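Local coordinates for putative type III secretion protein YscO (Vibrio parahaemolyticus, PDB 4MH6), which is of unknown detailed function but, as a coiled-coil member of the YscO family, probably takes part in type III secretion, at residues Lys33-Val44 with Lys131-Lys142. Numbering follows the deposited sequence.
Sequences KKIRADRADKAV and KQQEALQAHKTK. With PO4 (phosphate ion), chain C.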
loop_
_atom_site.group_PDB
_atom_site.type_symbol
_atom_site.label_atom_id
_atom_site.label_comp_id
_atom_site.label_asym_id
_atom_site.label_seq_id
_atom_site.Cartn_x
_atom_site.Cartn_y
_atom_site.Cartn_z
ATOM N N LYS A 33 21.254 1.833 -5.454
ATOM C CA LYS A 33 20.164 2.809 -5.343
ATOM C C LYS A 33 19.064 2.555 -6.429
ATOM O O LYS A 33 17.886 2.739 -6.162
ATOM C CB LYS A 33 20.708 4.234 -5.491
ATOM C CG LYS A 33 21.854 4.604 -4.566
ATOM C CD LYS A 33 21.461 4.539 -3.111
ATOM C CE LYS A 33 22.608 5.041 -2.245
ATOM N NZ LYS A 33 22.187 5.333 -0.837
ATOM N N LYS A 34 19.447 2.146 -7.641
ATOM C CA LYS A 34 18.444 1.854 -8.671
ATOM C C LYS A 34 17.626 0.669 -8.221
ATOM O O LYS A 34 16.403 0.632 -8.381
ATOM C CB LYS A 34 19.048 1.522 -10.038
ATOM C CG LYS A 34 19.789 2.664 -10.700
ATOM C CD LYS A 34 19.988 2.364 -12.177
ATOM C CE LYS A 34 20.715 3.489 -12.897
ATOM N NZ LYS A 34 20.736 3.272 -14.367
ATOM N N ILE A 35 18.326 -0.318 -7.688
ATOM C CA ILE A 35 17.686 -1.507 -7.160
ATOM C C ILE A 35 16.731 -1.127 -6.034
ATOM O O ILE A 35 15.630 -1.655 -5.972
ATOM C CB ILE A 35 18.731 -2.511 -6.616
ATOM C CG1 ILE A 35 19.486 -3.195 -7.759
ATOM C CG2 ILE A 35 18.067 -3.585 -5.769
ATOM C CD1 ILE A 35 20.674 -3.997 -7.257
ATOM N N ARG A 36 17.145 -0.223 -5.151
ATOM C CA ARG A 36 16.271 0.163 -4.035
ATOM C C ARG A 36 15.036 0.930 -4.536
ATOM O O ARG A 36 13.939 0.839 -3.962
ATOM C CB ARG A 36 17.021 0.982 -2.974
ATOM C CG ARG A 36 18.177 0.245 -2.292
ATOM C CD ARG A 36 18.655 1.001 -1.050
ATOM N NE ARG A 36 19.708 0.283 -0.309
ATOM C CZ ARG A 36 20.945 0.718 -0.071
ATOM N NH1 ARG A 36 21.336 1.934 -0.426
ATOM N NH2 ARG A 36 21.783 -0.055 0.603
ATOM N N ALA A 37 15.225 1.685 -5.615
ATOM C CA ALA A 37 14.140 2.431 -6.199
ATOM C C ALA A 37 13.143 1.473 -6.832
ATOM O O ALA A 37 11.944 1.662 -6.692
ATOM C CB ALA A 37 14.672 3.407 -7.224
ATOM N N ASP A 38 13.622 0.433 -7.516
ATOM C CA ASP A 38 12.707 -0.508 -8.151
ATOM C C ASP A 38 11.927 -1.220 -7.107
ATOM O O ASP A 38 10.726 -1.390 -7.245
ATOM C CB ASP A 38 13.428 -1.510 -9.037
ATOM C CG ASP A 38 14.164 -0.838 -10.188
ATOM O OD1 ASP A 38 14.091 0.412 -10.305
ATOM O OD2 ASP A 38 14.828 -1.554 -10.974
ATOM N N ARG A 39 12.621 -1.624 -6.047
ATOM C CA ARG A 39 11.994 -2.320 -4.932
ATOM C C ARG A 39 10.938 -1.436 -4.314
ATOM O O ARG A 39 9.878 -1.917 -3.922
ATOM C CB ARG A 39 12.997 -2.676 -3.854
ATOM C CG ARG A 39 14.079 -3.649 -4.251
ATOM C CD ARG A 39 14.454 -4.393 -2.991
ATOM N NE ARG A 39 15.589 -5.307 -3.115
ATOM C CZ ARG A 39 16.764 -5.154 -2.503
ATOM N NH1 ARG A 39 16.987 -4.120 -1.678
ATOM N NH2 ARG A 39 17.711 -6.074 -2.684
ATOM N N ALA A 40 11.250 -0.146 -4.217
ATOM C CA ALA A 40 10.316 0.837 -3.659
ATOM C C ALA A 40 9.045 0.932 -4.537
ATOM O O ALA A 40 7.932 0.955 -3.997
ATOM C CB ALA A 40 10.991 2.208 -3.502
ATOM N N ASP A 41 9.236 0.988 -5.872
ATOM C CA ASP A 41 8.142 1.036 -6.847
ATOM C C ASP A 41 7.270 -0.208 -6.740
ATOM O O ASP A 41 6.054 -0.130 -6.754
ATOM C CB ASP A 41 8.687 1.115 -8.270
ATOM C CG ASP A 41 9.367 2.456 -8.586
ATOM O OD1 ASP A 41 9.196 3.433 -7.822
ATOM O OD2 ASP A 41 10.069 2.552 -9.630
ATOM N N LYS A 42 7.912 -1.359 -6.637
ATOM C CA LYS A 42 7.220 -2.623 -6.535
ATOM C C LYS A 42 6.450 -2.679 -5.241
ATOM O O LYS A 42 5.369 -3.243 -5.190
ATOM C CB LYS A 42 8.223 -3.784 -6.611
ATOM C CG LYS A 42 8.983 -3.882 -7.928
ATOM C CD LYS A 42 8.028 -4.223 -9.060
ATOM C CE LYS A 42 8.665 -4.148 -10.448
ATOM N NZ LYS A 42 7.573 -4.338 -11.478
ATOM N N ALA A 43 7.007 -2.097 -4.183
ATOM C CA ALA A 43 6.321 -2.108 -2.885
ATOM C C ALA A 43 5.050 -1.273 -3.008
ATOM O O ALA A 43 4.052 -1.565 -2.364
ATOM C CB ALA A 43 7.215 -1.572 -1.794
ATOM N N VAL A 44 5.097 -0.244 -3.863
ATOM C CA VAL A 44 3.948 0.588 -4.110
ATOM C C VAL A 44 2.927 -0.212 -4.889
ATOM O O VAL A 44 1.752 -0.265 -4.512
ATOM C CB VAL A 44 4.291 1.847 -4.916
ATOM C CG1 VAL A 44 3.035 2.463 -5.535
ATOM C CG2 VAL A 44 5.008 2.854 -4.046
ATOM N N LYS A 131 4.527 4.409 1.387
ATOM C CA LYS A 131 5.263 3.720 0.326
ATOM C C LYS A 131 5.606 4.669 -0.813
ATOM O O LYS A 131 6.697 4.608 -1.382
ATOM C CB LYS A 131 4.441 2.557 -0.220
ATOM C CG LYS A 131 4.701 1.180 0.361
ATOM C CD LYS A 131 4.763 1.126 1.856
ATOM C CE LYS A 131 5.115 -0.306 2.313
ATOM N NZ LYS A 131 4.011 -1.303 2.004
ATOM N N GLN A 132 4.670 5.543 -1.144
ATOM C CA GLN A 132 4.894 6.529 -2.200
ATOM C C GLN A 132 5.941 7.530 -1.767
ATOM O O GLN A 132 6.713 8.000 -2.562
ATOM C CB GLN A 132 3.596 7.255 -2.515
ATOM C CG GLN A 132 2.588 6.338 -3.147
ATOM C CD GLN A 132 1.230 6.945 -3.232
ATOM O OE1 GLN A 132 0.868 7.793 -2.405
ATOM N NE2 GLN A 132 0.440 6.499 -4.205
ATOM N N GLN A 133 5.929 7.872 -0.488
ATOM C CA GLN A 133 6.903 8.792 0.027
ATOM C C GLN A 133 8.304 8.167 -0.064
ATOM O O GLN A 133 9.259 8.839 -0.442
ATOM C CB GLN A 133 6.530 9.224 1.452
ATOM C CG GLN A 133 5.365 10.201 1.483
ATOM C CD GLN A 133 4.853 10.549 2.897
ATOM O OE1 GLN A 133 4.963 9.756 3.848
ATOM N NE2 GLN A 133 4.243 11.730 3.022
ATOM N N GLU A 134 8.409 6.883 0.259
ATOM C CA GLU A 134 9.673 6.174 0.197
ATOM C C GLU A 134 10.151 6.014 -1.244
ATOM O O GLU A 134 11.333 6.132 -1.535
ATOM C CB GLU A 134 9.532 4.823 0.867
ATOM C CG GLU A 134 9.373 4.932 2.363
ATOM C CD GLU A 134 9.039 3.608 3.021
ATOM O OE1 GLU A 134 8.817 2.606 2.295
ATOM O OE2 GLU A 134 8.964 3.575 4.273
ATOM N N ALA A 135 9.215 5.744 -2.143
ATOM C CA ALA A 135 9.547 5.598 -3.554
ATOM C C ALA A 135 10.073 6.910 -4.085
ATOM O O ALA A 135 11.045 6.924 -4.817
ATOM C CB ALA A 135 8.348 5.153 -4.337
ATOM N N LEU A 136 9.424 8.015 -3.729
ATOM C CA LEU A 136 9.871 9.339 -4.164
ATOM C C LEU A 136 11.299 9.604 -3.664
ATOM O O LEU A 136 12.169 10.030 -4.432
ATOM C CB LEU A 136 8.908 10.424 -3.665
ATOM C CG LEU A 136 7.519 10.441 -4.325
ATOM C CD1 LEU A 136 6.533 11.332 -3.576
ATOM C CD2 LEU A 136 7.613 10.849 -5.788
ATOM N N GLN A 137 11.540 9.323 -2.385
ATOM C CA GLN A 137 12.854 9.530 -1.798
ATOM C C GLN A 137 13.914 8.614 -2.443
ATOM O O GLN A 137 15.040 9.042 -2.693
ATOM C CB GLN A 137 12.802 9.337 -0.284
ATOM C CG GLN A 137 14.128 9.608 0.410
ATOM C CD GLN A 137 14.672 11.027 0.160
ATOM O OE1 GLN A 137 15.792 11.211 -0.382
ATOM N NE2 GLN A 137 13.865 12.037 0.507
ATOM N N ALA A 138 13.543 7.370 -2.731
ATOM C CA ALA A 138 14.463 6.437 -3.355
ATOM C C ALA A 138 14.831 6.966 -4.723
ATOM O O ALA A 138 15.978 6.834 -5.170
ATOM C CB ALA A 138 13.834 5.080 -3.490
ATOM N N HIS A 139 13.857 7.568 -5.401
ATOM C CA HIS A 139 14.135 8.121 -6.725
ATOM C C HIS A 139 14.985 9.380 -6.647
ATOM O O HIS A 139 15.862 9.560 -7.478
ATOM C CB HIS A 139 12.859 8.352 -7.534
ATOM C CG HIS A 139 12.337 7.110 -8.180
ATOM N ND1 HIS A 139 12.868 6.611 -9.350
ATOM C CD2 HIS A 139 11.338 6.267 -7.831
ATOM C CE1 HIS A 139 12.225 5.509 -9.689
ATOM N NE2 HIS A 139 11.293 5.277 -8.784
ATOM N N LYS A 140 14.739 10.242 -5.656
ATOM C CA LYS A 140 15.540 11.461 -5.528
ATOM C C LYS A 140 16.983 11.091 -5.260
ATOM O O LYS A 140 17.900 11.734 -5.750
ATOM C CB LYS A 140 15.014 12.382 -4.429
ATOM C CG LYS A 140 13.710 13.054 -4.805
ATOM C CD LYS A 140 13.194 13.999 -3.733
ATOM C CE LYS A 140 11.876 14.625 -4.185
ATOM N NZ LYS A 140 11.267 15.566 -3.202
ATOM N N THR A 141 17.166 10.022 -4.497
ATOM C CA THR A 141 18.493 9.541 -4.133
ATOM C C THR A 141 19.215 8.933 -5.349
ATOM O O THR A 141 20.393 9.165 -5.551
ATOM C CB THR A 141 18.366 8.537 -2.968
ATOM O OG1 THR A 141 17.828 9.217 -1.812
ATOM C CG2 THR A 141 19.718 7.912 -2.644
ATOM N N LYS A 142 18.487 8.156 -6.147
ATOM C CA LYS A 142 19.030 7.569 -7.360
ATOM C C LYS A 142 19.541 8.673 -8.272
ATOM O O LYS A 142 20.662 8.600 -8.752
ATOM C CB LYS A 142 17.951 6.787 -8.120
ATOM C CG LYS A 142 18.448 6.199 -9.436
ATOM C CD LYS A 142 17.336 5.642 -10.319
ATOM C CE LYS A 142 16.499 6.742 -10.956
ATOM N NZ LYS A 142 15.431 6.198 -11.850
HETATM P P PO4 C . -2.218 8.000 -6.220
HETATM O O1 PO4 C . -2.215 6.919 -5.132
HETATM O O2 PO4 C . -3.159 7.519 -7.290
HETATM O O3 PO4 C . -2.722 9.325 -5.647
HETATM O O4 PO4 C . -0.848 8.212 -6.871
HETATM O O HOH W 1 17.531 4.810 -4.280
HETATM O O HOH W 2 15.125 2.923 -10.948
HETATM O O HOH W 3 7.936 2.165 -1.334
HETATM O O HOH W 4 4.200 -3.209 -0.542
#
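The methyl group of Ala40 lies over the backbone of helix 90-167, its CB 3.7 Å from Ala135 CA, and sits in the notch formed by the methyls of Ala135 and Ala138, 4.0 Å from each CB. This is the alanine-lined seam of an antiparallel two-helix coiled coil, a helical hairpin in which helix 90-167 folds back along helix 18-84. The axes here come within 8.5 Å at 160° between chain directions, a spacing that the small side chains of Ala37, Ala40, Ala135 and Ala138 permit.

Along one border of the seam, the imidazole of His139 binds the carboxylate of Asp41. His139 NE2 donates to the syn lone pair of Asp41 OD1 at 3.0 Å, with a weaker branch to OD2, and carboxylate and ring are nearly coplanar, 18° apart. Ala37 CB sits over one face of the same ring in a CH-pi contact, so the imidazole is held at its edge and covered on that face. The acid would probably raise the histidine's affinity for a proton.

Toward the ends, larger side chains take over. Val44 CG2, anti to its own carbonyl carbon, packs against Lys131 O at 3.6 Å, while Leu128 also touches Val44. At the other end the Lys33 chain bends at chi2 (-62°), which lays CD against Thr141 CG2; Phe145 adjoins this lysine.

Water also bridges the two backbones: one molecule donates to both Ala40 O and Lys131 O, and another donates to Lys33 O and, at 2.7 Å, to Ala138 O.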